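PDB 6U9J: heme utilization carrier protein from Escherichia coli O157:H7, which probably binds heme in the cytosol and carries it within the cell, and is linked to the anaerobic pathway of heme degradation. Local coordinates for residues D42-D45 with T46-T50; F121-K124 with E125-M129; G135-D138 with H139-L143; E145-S148 with A149-L153. All coordinates share one frame; numbering follows the deposited sequence.

Contact 1: D42-D45 with T46-T50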
loop_
_atom_site.group_PDB
_atom_site.type_symbol
_atom_site.label_atom_id
_atom_site.label_comp_id
_atom_site.label_asym_id
_atom_site.label_seq_id
_atom_site.Cartn_x
_atom_site.Cartn_y
_atom_site.Cartn_z
ATOM N N ASP A 42 -10.802 19.053 1.454
ATOM C CA ASP A 42 -10.001 20.209 1.056
ATOM C C ASP A 42 -8.966 20.608 2.101
ATOM O O ASP A 42 -8.138 21.485 1.832
ATOM C CB ASP A 42 -10.901 21.409 0.751
ATOM C CG ASP A 42 -11.633 21.920 1.978
ATOM O OD1 ASP A 42 -12.104 21.099 2.785
ATOM O OD2 ASP A 42 -11.727 23.156 2.144
ATOM N N LYS A 43 -8.989 20.006 3.286
ATOM C CA LYS A 43 -7.938 20.215 4.269
ATOM C C LYS A 43 -6.747 19.294 4.046
ATOM O O LYS A 43 -5.836 19.277 4.874
ATOM C CB LYS A 43 -8.485 20.009 5.685
ATOM C CG LYS A 43 -9.566 20.994 6.072
ATOM C CD LYS A 43 -9.036 22.418 6.053
ATOM C CE LYS A 43 -9.829 23.301 7.016
ATOM N NZ LYS A 43 -9.642 24.749 6.729
ATOM N N PHE A 44 -6.731 18.548 2.936
ATOM C CA PHE A 44 -5.653 17.599 2.685
ATOM C C PHE A 44 -4.274 18.235 2.809
ATOM O O PHE A 44 -3.396 17.708 3.504
ATOM C CB PHE A 44 -5.830 16.970 1.298
ATOM C CG PHE A 44 -4.770 15.956 0.960
ATOM C CD1 PHE A 44 -3.594 16.343 0.324
ATOM C CD2 PHE A 44 -4.951 14.622 1.281
ATOM C CE1 PHE A 44 -2.615 15.416 0.038
ATOM C CE2 PHE A 44 -3.974 13.690 0.986
ATOM C CZ PHE A 44 -2.812 14.091 0.363
ATOM N N ASP A 45 -4.027 19.333 2.081
ATOM C CA ASP A 45 -2.692 19.915 2.121
ATOM C C ASP A 45 -2.312 20.351 3.528
ATOM O O ASP A 45 -1.170 20.155 3.955
ATOM C CB ASP A 45 -2.599 21.110 1.165
ATOM C CG ASP A 45 -2.531 20.704 -0.289
ATOM O OD1 ASP A 45 -2.074 19.586 -0.597
ATOM O OD2 ASP A 45 -2.912 21.537 -1.138
ATOM N N THR A 46 -3.245 20.979 4.252
ATOM C CA THR A 46 -2.957 21.413 5.617
ATOM C C THR A 46 -2.578 20.228 6.502
ATOM O O THR A 46 -1.593 20.288 7.248
ATOM C CB THR A 46 -4.169 22.151 6.192
ATOM O OG1 THR A 46 -4.380 23.365 5.459
ATOM C CG2 THR A 46 -3.964 22.484 7.659
ATOM N N VAL A 47 -3.331 19.133 6.403
ATOM C CA VAL A 47 -3.059 17.961 7.232
ATOM C C VAL A 47 -1.750 17.310 6.807
ATOM O O VAL A 47 -0.871 17.032 7.633
ATOM C CB VAL A 47 -4.226 16.962 7.150
ATOM C CG1 VAL A 47 -3.851 15.636 7.819
ATOM C CG2 VAL A 47 -5.494 17.569 7.767
ATOM N N TRP A 48 -1.594 17.074 5.501
ATOM C CA TRP A 48 -0.405 16.382 5.025
ATOM C C TRP A 48 0.856 17.154 5.393
ATOM O O TRP A 48 1.790 16.595 5.983
ATOM C CB TRP A 48 -0.486 16.171 3.503
ATOM C CG TRP A 48 0.557 15.194 3.036
ATOM C CD1 TRP A 48 1.858 15.461 2.734
ATOM C CD2 TRP A 48 0.391 13.783 2.909
ATOM N NE1 TRP A 48 2.518 14.290 2.406
ATOM C CE2 TRP A 48 1.628 13.252 2.481
ATOM C CE3 TRP A 48 -0.691 12.918 3.097
ATOM C CZ2 TRP A 48 1.815 11.882 2.260
ATOM C CZ3 TRP A 48 -0.508 11.564 2.866
ATOM C CH2 TRP A 48 0.733 11.061 2.453
ATOM N N ASP A 49 0.898 18.451 5.061
ATOM C CA ASP A 49 2.091 19.253 5.318
ATOM C C ASP A 49 2.405 19.356 6.811
ATOM O O ASP A 49 3.578 19.480 7.192
ATOM C CB ASP A 49 1.916 20.643 4.711
ATOM C CG ASP A 49 1.947 20.631 3.182
ATOM O OD1 ASP A 49 2.258 19.577 2.584
ATOM O OD2 ASP A 49 1.621 21.673 2.589
ATOM N N THR A 50 1.379 19.299 7.667
ATOM C CA THR A 50 1.603 19.342 9.109
ATOM C C THR A 50 2.257 18.056 9.606
ATOM O O THR A 50 3.245 18.104 10.343
ATOM C CB THR A 50 0.280 19.603 9.831
ATOM O OG1 THR A 50 -0.195 20.905 9.481
ATOM C CG2 THR A 50 0.458 19.551 11.351
HETATM O O HOH W 1 -5.584 22.405 2.928
HETATM O O HOH W 2 0.720 19.820 0.020
#
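Phe44 and Trp48, one helical turn apart, send their rings out alongside each other and in the same direction. CZ of Phe44 comes 3.7 Å from CE3 of Trp48, while Trp48 CB lies over one face of the phenyl ring. The planes are only 19° apart, yet the centroid of the Phe44 ring is 5.5 Å from that of the indole six-membered ring: the rings are slid so far that they barely overlap, and the touch is made at the near corner. Both side chains have CG anti to the backbone N (chi1 -179° in Phe44, -167° in Trp48), which keeps the two rings pointing alike. Beneath them runs the helical ladder: Trp48 N donates to Phe44 O at 2.8 Å, and similar bonds join Val47 N to Lys43 O and Asp49 N to Asp45 O. On the solvent side, one water donates to Asp49 OD1 and, weakly, to Asp45 OD1, joining two carboxylates of like charge; Asp45 OD1 is also hydrogen-bonded to His79. Thr50 OG1 donates to Thr46 O at 2.7 Å, from the face of that carbonyl opposite to the one Thr50 N reaches. In the next shell, Phe84 meets both aromatic rings edge-to-face, and Trp48 NE1 is hydrogen-bonded to Pro75 O. Lys43 occupies the N-cap position, and a second water bridges Asp42 O and Thr46 N (3.0 Å to the nitrogen). This is the N-terminal part of a short amphipathic helix, 44-51, whose aromatic side packs between the sheet strand 114-122 and the small sheet carrying Phe84.

Contact 2: F121-K124 with E125-M129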
loop_
_atom_site.group_PDB
_atom_site.type_symbol
_atom_site.label_atom_id
_atom_site.label_comp_id
_atom_site.label_asym_id
_atom_site.label_seq_id
_atom_site.Cartn_x
_atom_site.Cartn_y
_atom_site.Cartn_z
ATOM N N PHE A 121 -7.977 9.020 5.956
ATOM C CA PHE A 121 -8.376 9.703 4.733
ATOM C C PHE A 121 -9.469 8.874 4.083
ATOM O O PHE A 121 -9.275 7.680 3.842
ATOM C CB PHE A 121 -7.192 9.862 3.773
ATOM C CG PHE A 121 -6.043 10.663 4.335
ATOM C CD1 PHE A 121 -5.122 10.075 5.201
ATOM C CD2 PHE A 121 -5.870 11.997 3.992
ATOM C CE1 PHE A 121 -4.066 10.799 5.719
ATOM C CE2 PHE A 121 -4.821 12.727 4.492
ATOM C CZ PHE A 121 -3.909 12.137 5.365
ATOM N N PHE A 122 -10.612 9.495 3.809
ATOM C CA PHE A 122 -11.785 8.794 3.292
ATOM C C PHE A 122 -12.049 9.107 1.825
ATOM O O PHE A 122 -11.888 10.250 1.380
ATOM C CB PHE A 122 -13.041 9.173 4.077
ATOM C CG PHE A 122 -13.031 8.717 5.491
ATOM C CD1 PHE A 122 -12.495 9.521 6.480
ATOM C CD2 PHE A 122 -13.546 7.484 5.823
ATOM C CE1 PHE A 122 -12.484 9.102 7.803
ATOM C CE2 PHE A 122 -13.540 7.052 7.140
ATOM C CZ PHE A 122 -13.004 7.868 8.129
ATOM N N ASN A 123 -12.528 8.098 1.096
ATOM C CA ASN A 123 -13.014 8.307 -0.261
ATOM C C ASN A 123 -14.503 8.654 -0.222
ATOM O O ASN A 123 -15.119 8.751 0.842
ATOM C CB ASN A 123 -12.725 7.083 -1.139
ATOM C CG ASN A 123 -13.404 5.814 -0.644
ATOM O OD1 ASN A 123 -14.483 5.846 -0.060
ATOM N ND2 ASN A 123 -12.761 4.679 -0.887
ATOM N N LYS A 124 -15.098 8.844 -1.398
ATOM C CA LYS A 124 -16.489 9.271 -1.452
ATOM C C LYS A 124 -17.472 8.190 -1.026
ATOM O O LYS A 124 -18.639 8.509 -0.785
ATOM C CB LYS A 124 -16.833 9.747 -2.864
ATOM C CG LYS A 124 -16.915 8.635 -3.894
ATOM C CD LYS A 124 -16.879 9.212 -5.308
ATOM C CE LYS A 124 -17.439 8.235 -6.327
ATOM N NZ LYS A 124 -16.648 6.977 -6.405
ATOM N N GLU A 125 -17.049 6.930 -0.942
ATOM C CA GLU A 125 -17.908 5.877 -0.418
ATOM C C GLU A 125 -17.855 5.795 1.100
ATOM O O GLU A 125 -18.535 4.945 1.683
ATOM C CB GLU A 125 -17.521 4.517 -1.008
ATOM C CG GLU A 125 -17.208 4.541 -2.508
ATOM C CD GLU A 125 -18.454 4.533 -3.382
ATOM O OE1 GLU A 125 -18.316 4.339 -4.609
ATOM O OE2 GLU A 125 -19.570 4.712 -2.846
ATOM N N GLY A 126 -17.053 6.639 1.746
ATOM C CA GLY A 126 -16.952 6.607 3.192
ATOM C C GLY A 126 -16.038 5.545 3.753
ATOM O O GLY A 126 -16.107 5.259 4.953
ATOM N N SER A 127 -15.194 4.934 2.929
ATOM C CA SER A 127 -14.195 3.998 3.419
ATOM C C SER A 127 -12.819 4.646 3.354
ATOM O O SER A 127 -12.632 5.712 2.762
ATOM C CB SER A 127 -14.229 2.680 2.630
ATOM O OG SER A 127 -14.341 2.897 1.239
ATOM N N ALA A 128 -11.842 3.986 3.972
ATOM C CA ALA A 128 -10.517 4.565 4.123
ATOM C C ALA A 128 -9.686 4.318 2.869
ATOM O O ALA A 128 -9.668 3.204 2.334
ATOM C CB ALA A 128 -9.824 3.975 5.358
ATOM N N MET A 129 -9.024 5.364 2.383
ATOM C CA MET A 129 -8.024 5.191 1.338
ATOM C C MET A 129 -6.601 5.197 1.875
ATOM O O MET A 129 -5.697 4.697 1.200
ATOM C CB MET A 129 -8.170 6.264 0.241
ATOM C CG MET A 129 -8.727 7.600 0.684
ATOM S SD MET A 129 -8.840 8.784 -0.688
ATOM C CE MET A 129 -7.112 8.924 -0.919
#
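Asn123 and Ser127 face each other across the loop, the amide of one against the hydroxyl of the other. Asn123 ND2 donates to Ser127 OG at 3.2 Å, with the hydroxyl 17° out of the amide plane. The amide oxygen turns to the backbone: OD1 of Asn123 accepts from Ser127 N at 3.2 Å, the donor standing well above the carbonyl plane, and more weakly from Glu125 N. Chi1 of 61° sets CG of Asn123 between its own N and carbonyl carbon, folding the amide back over the turn. That turn, type I from Asn123 to Gly126, closes with Gly126 N on Asn123 O and connects strands 114-122 and 128-133 of the large antiparallel sheet as a beta hairpin. Phe122 and Ala128 form a non-hydrogen-bonded pair, with Asn123 N bonded to Ser127 O on one side and Met129 N to Phe121 O (2.7 Å) on the other. The Phe122 ring takes Gly126 O at its edge, 3.5 Å from CD2, and packs on Leu26, Leu27 and Val30 of helix 26-31. Met129 lays CG 4.1 Å from CB of Phe121. At the outer end Lys124 and Glu125 run alongside each other to a long salt bridge, NZ to OE1 3.6 Å.

Contact 3: G135-D138 with H139-L143. With PO4 (phosphate ion), chain E.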
loop_
_atom_site.group_PDB
_atom_site.type_symbol
_atom_site.label_atom_id
_atom_site.label_comp_id
_atom_site.label_asym_id
_atom_site.label_seq_id
_atom_site.Cartn_x
_atom_site.Cartn_y
_atom_site.Cartn_z
ATOM N N GLY A 135 3.723 7.563 15.958
ATOM C CA GLY A 135 4.813 6.667 16.297
ATOM C C GLY A 135 4.872 6.306 17.772
ATOM O O GLY A 135 4.192 6.872 18.626
ATOM N N ARG A 136 5.724 5.331 18.072
ATOM C CA ARG A 136 5.809 4.774 19.415
ATOM C C ARG A 136 7.265 4.640 19.833
ATOM O O ARG A 136 8.182 4.701 19.007
ATOM C CB ARG A 136 5.108 3.414 19.499
ATOM C CG ARG A 136 3.598 3.510 19.322
ATOM C CD ARG A 136 2.904 2.175 19.479
ATOM N NE ARG A 136 1.490 2.298 19.151
ATOM C CZ ARG A 136 0.530 2.538 20.039
ATOM N NH1 ARG A 136 -0.730 2.654 19.634
ATOM N NH2 ARG A 136 0.828 2.676 21.330
ATOM N N ASP A 137 7.461 4.478 21.144
ATOM C CA ASP A 137 8.783 4.235 21.698
ATOM C C ASP A 137 9.007 2.733 21.857
ATOM O O ASP A 137 8.168 1.908 21.487
ATOM C CB ASP A 137 8.971 4.996 23.018
ATOM C CG ASP A 137 8.056 4.510 24.156
ATOM O OD1 ASP A 137 7.502 3.388 24.119
ATOM O OD2 ASP A 137 7.894 5.278 25.129
ATOM N N ASP A 138 10.153 2.369 22.437
ATOM C CA ASP A 138 10.495 0.959 22.579
ATOM C C ASP A 138 9.586 0.226 23.558
ATOM O O ASP A 138 9.481 -1.002 23.476
ATOM C CB ASP A 138 11.958 0.821 22.999
ATOM C CG ASP A 138 12.899 1.595 22.090
ATOM O OD1 ASP A 138 12.434 2.102 21.047
ATOM O OD2 ASP A 138 14.103 1.694 22.413
ATOM N N HIS A 139 8.922 0.936 24.471
ATOM C CA HIS A 139 7.925 0.335 25.346
ATOM C C HIS A 139 6.531 0.321 24.728
ATOM O O HIS A 139 5.560 0.059 25.443
ATOM C CB HIS A 139 7.872 1.063 26.698
ATOM C CG HIS A 139 9.177 1.092 27.430
ATOM N ND1 HIS A 139 10.326 1.626 26.888
ATOM C CD2 HIS A 139 9.511 0.652 28.666
ATOM C CE1 HIS A 139 11.313 1.515 27.759
ATOM N NE2 HIS A 139 10.845 0.926 28.844
ATOM N N ARG A 140 6.426 0.635 23.426
ATOM C CA ARG A 140 5.161 0.616 22.686
ATOM C C ARG A 140 4.169 1.653 23.211
ATOM O O ARG A 140 2.954 1.488 23.089
ATOM C CB ARG A 140 4.540 -0.782 22.690
ATOM C CG ARG A 140 5.464 -1.838 22.109
ATOM C CD ARG A 140 4.927 -3.231 22.350
ATOM N NE ARG A 140 4.772 -3.509 23.770
ATOM C CZ ARG A 140 5.752 -3.968 24.538
ATOM N NH1 ARG A 140 6.949 -4.190 24.009
ATOM N NH2 ARG A 140 5.543 -4.197 25.828
ATOM N N GLN A 141 4.684 2.724 23.794
ATOM C CA GLN A 141 3.895 3.875 24.188
ATOM C C GLN A 141 4.001 4.946 23.110
ATOM O O GLN A 141 5.027 5.088 22.441
ATOM C CB GLN A 141 4.389 4.444 25.516
ATOM C CG GLN A 141 4.369 3.460 26.686
ATOM C CD GLN A 141 2.974 3.144 27.173
ATOM O OE1 GLN A 141 2.026 3.879 26.915
ATOM N NE2 GLN A 141 2.847 2.049 27.916
ATOM N N LEU A 142 2.934 5.715 22.965
ATOM C CA LEU A 142 2.969 6.824 22.014
ATOM C C LEU A 142 4.050 7.826 22.402
ATOM O O LEU A 142 4.422 7.957 23.575
ATOM C CB LEU A 142 1.613 7.511 21.953
ATOM C CG LEU A 142 0.467 6.653 21.426
ATOM C CD1 LEU A 142 -0.849 7.394 21.526
ATOM C CD2 LEU A 142 0.735 6.225 19.970
ATOM N N LEU A 143 4.568 8.534 21.393
ATOM C CA LEU A 143 5.515 9.620 21.631
ATOM C C LEU A 143 4.713 10.865 21.997
ATOM O O LEU A 143 3.959 11.387 21.169
ATOM C CB LEU A 143 6.375 9.850 20.391
ATOM C CG LEU A 143 7.217 8.632 20.013
ATOM C CD1 LEU A 143 7.902 8.871 18.672
ATOM C CD2 LEU A 143 8.233 8.333 21.100
HETATM P P PO4 E . 7.158 4.006 14.797
HETATM O O1 PO4 E . 6.657 4.766 13.581
HETATM O O2 PO4 E . 7.977 2.816 14.349
HETATM O O3 PO4 E . 8.011 4.918 15.652
HETATM O O4 PO4 E . 5.993 3.509 15.623
HETATM O O HOH W 3 6.802 7.650 24.954
#
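The guanidinium of Arg136 carries Leu142 on one face: CD2 sits 3.7 Å above the plane, over its centre. Near the edge of the same group lies Arg140 O, 3.0 Å from NH2, in a bent hydrogen bond whose donor stands above the carbonyl plane. Extended from CG to NE, the Arg136 chain crosses Leu142 at a slant, and its NH1 is hydrogen-bonded to Asp115 O of strand 114-122. The His139 ring has Asp137 OD1 at its edge. That carboxylate oxygen serves mainly the backbone, accepting from Gln141 N at 2.9 Å, from above the carboxylate plane, and weakly from His139 N. The loop between strand 128-133 and helix 144-157 here doubles back through a type I turn, Asp137 to Arg140, closed by Arg140 N on Asp137 O; a single backbone bridge pairs Arg136 with Leu142. Around that pair, Asp137 N donates to Gln141 O at 2.8 Å and Leu143 N to Gly135 O at 3.2 Å. A water donates to both Asp137 OD2 and Leu142 O. Leu143 CD2 rests 3.9 Å from Asp137 CB. A phosphate ion, likely a crystallisation additive, accepts weak bonds from Arg136 N (3.1 Å to its O4) and is also hydrogen-bonded to Ser71 OG.

Contact 4: E145-S148 with A149-L153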
loop_
_atom_site.group_PDB
_atom_site.type_symbol
_atom_site.label_atom_id
_atom_site.label_comp_id
_atom_site.label_asym_id
_atom_site.label_seq_id
_atom_site.Cartn_x
_atom_site.Cartn_y
_atom_site.Cartn_z
ATOM N N GLU A 145 5.405 13.952 22.449
ATOM C CA GLU A 145 5.641 15.132 21.621
ATOM C C GLU A 145 4.774 15.106 20.361
ATOM O O GLU A 145 4.228 16.140 19.951
ATOM C CB GLU A 145 7.130 15.214 21.273
ATOM C CG GLU A 145 7.516 16.321 20.311
ATOM C CD GLU A 145 8.969 16.210 19.869
ATOM O OE1 GLU A 145 9.820 16.921 20.441
ATOM O OE2 GLU A 145 9.259 15.405 18.955
ATOM N N GLN A 146 4.622 13.922 19.752
ATOM C CA GLN A 146 3.736 13.777 18.596
ATOM C C GLN A 146 2.275 13.921 18.999
ATOM O O GLN A 146 1.486 14.537 18.269
ATOM C CB GLN A 146 3.945 12.423 17.932
ATOM C CG GLN A 146 5.266 12.254 17.225
ATOM C CD GLN A 146 5.195 11.181 16.161
ATOM O OE1 GLN A 146 4.219 10.429 16.079
ATOM N NE2 GLN A 146 6.222 11.118 15.320
ATOM N N VAL A 147 1.892 13.340 20.139
ATOM C CA VAL A 147 0.518 13.485 20.607
ATOM C C VAL A 147 0.177 14.957 20.819
ATOM O O VAL A 147 -0.914 15.411 20.464
ATOM C CB VAL A 147 0.310 12.654 21.888
ATOM C CG1 VAL A 147 -1.057 12.948 22.496
ATOM C CG2 VAL A 147 0.474 11.166 21.570
ATOM N N SER A 148 1.109 15.726 21.382
ATOM C CA SER A 148 0.861 17.153 21.554
ATOM C C SER A 148 0.656 17.850 20.208
ATOM O O SER A 148 -0.277 18.644 20.045
ATOM C CB SER A 148 2.018 17.793 22.314
ATOM O OG SER A 148 1.744 19.162 22.571
ATOM N N ALA A 149 1.506 17.542 19.227
ATOM C CA ALA A 149 1.367 18.156 17.907
ATOM C C ALA A 149 0.064 17.731 17.230
ATOM O O ALA A 149 -0.606 18.539 16.573
ATOM C CB ALA A 149 2.576 17.781 17.055
ATOM N N PHE A 150 -0.318 16.464 17.398
ATOM C CA PHE A 150 -1.597 15.980 16.897
ATOM C C PHE A 150 -2.756 16.765 17.510
ATOM O O PHE A 150 -3.690 17.171 16.808
ATOM C CB PHE A 150 -1.671 14.468 17.191
ATOM C CG PHE A 150 -2.973 13.796 16.862
ATOM C CD1 PHE A 150 -4.023 13.783 17.783
ATOM C CD2 PHE A 150 -3.113 13.067 15.691
ATOM C CE1 PHE A 150 -5.203 13.124 17.487
ATOM C CE2 PHE A 150 -4.293 12.402 15.400
ATOM C CZ PHE A 150 -5.333 12.427 16.297
ATOM N N HIS A 151 -2.716 16.995 18.832
ATOM C CA HIS A 151 -3.765 17.781 19.474
ATOM C C HIS A 151 -3.789 19.218 18.967
ATOM O O HIS A 151 -4.867 19.812 18.823
ATOM C CB HIS A 151 -3.570 17.770 20.983
ATOM C CG HIS A 151 -3.940 16.473 21.618
ATOM N ND1 HIS A 151 -3.301 15.988 22.736
ATOM C CD2 HIS A 151 -4.883 15.559 21.289
ATOM C CE1 HIS A 151 -3.835 14.827 23.071
ATOM N NE2 HIS A 151 -4.804 14.547 22.222
ATOM N N THR A 152 -2.617 19.793 18.698
ATOM C CA THR A 152 -2.573 21.140 18.126
ATOM C C THR A 152 -3.244 21.185 16.757
ATOM O O THR A 152 -3.997 22.119 16.455
ATOM C CB THR A 152 -1.121 21.613 18.050
ATOM O OG1 THR A 152 -0.607 21.749 19.379
ATOM C CG2 THR A 152 -1.012 22.960 17.343
ATOM N N LEU A 153 -3.007 20.174 15.925
ATOM C CA LEU A 153 -3.643 20.147 14.609
ATOM C C LEU A 153 -5.150 19.977 14.733
ATOM O O LEU A 153 -5.917 20.658 14.044
ATOM C CB LEU A 153 -3.051 19.027 13.761
ATOM C CG LEU A 153 -3.733 18.729 12.415
ATOM C CD1 LEU A 153 -3.745 19.946 11.457
ATOM C CD2 LEU A 153 -3.057 17.536 11.747
#
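Val147 and His151 lie next to each other on helix 144-157, the long C-terminal helix that packs against strands 103-111 and 114-122 of the large sheet. Their side chains touch carbon to carbon, with CG1 of Val147 3.4 Å from CE1 of His151. The valine methyl reaches forward because CG1 is anti to the backbone N (chi1 172°), beside the carbonyl carbon. Val147 O meanwhile lies over one face of the imidazole, while the far nitrogen, NE2, is hydrogen-bonded to Glu108 of strand 103-111; the ring thus spans from its own helix to the sheet. Phe150 extends toward the sheet, packing on Leu106, Ala117 and Ile119, with Val147 O near the plane of its ring at the edge. Among the polar contacts, the helical ladder joins Ala149 N to Glu145 O at 3.1 Å, Phe150 N to Gln146 O at 2.8 Å and His151 N to Val147 O at 2.9 Å. The Gln146 side chain leaves the helix altogether, its amide nitrogen bonded to Asn56 O and its oxygen to Gly135 N. On the exposed side, Ser148 O takes two donors from one residue. Thr152 N reaches it at 2.9 Å, and the hydroxyl OG1 of Thr152, set beside its own backbone N by a chi1 of -65°, donates to the same oxygen at 3.2 Å from above the carbonyl plane.

How the contacts relate
Along the chain the four contacts come in numerical order, all in the ChuX/HutX family fold. Contact 2 is the tip of hairpin 114-122/128-133; contact 3 lies in the loop after it, with its centre about 28 Å from that of contact 2, on the opposite side of the chain's centre. Contact 4 follows on helix 144-157 and is tied to contact 3 by the Gly135-Gln146 bond and by Leu142 against Val147. Helices 44-51 and 144-157 both pack on the large antiparallel sheet: Phe44 and Trp48 of contact 1 meet Phe121 of contact 2, and Thr50 meets Leu153 of contact 4. Contact 1 thus links hairpin and C-terminal helix.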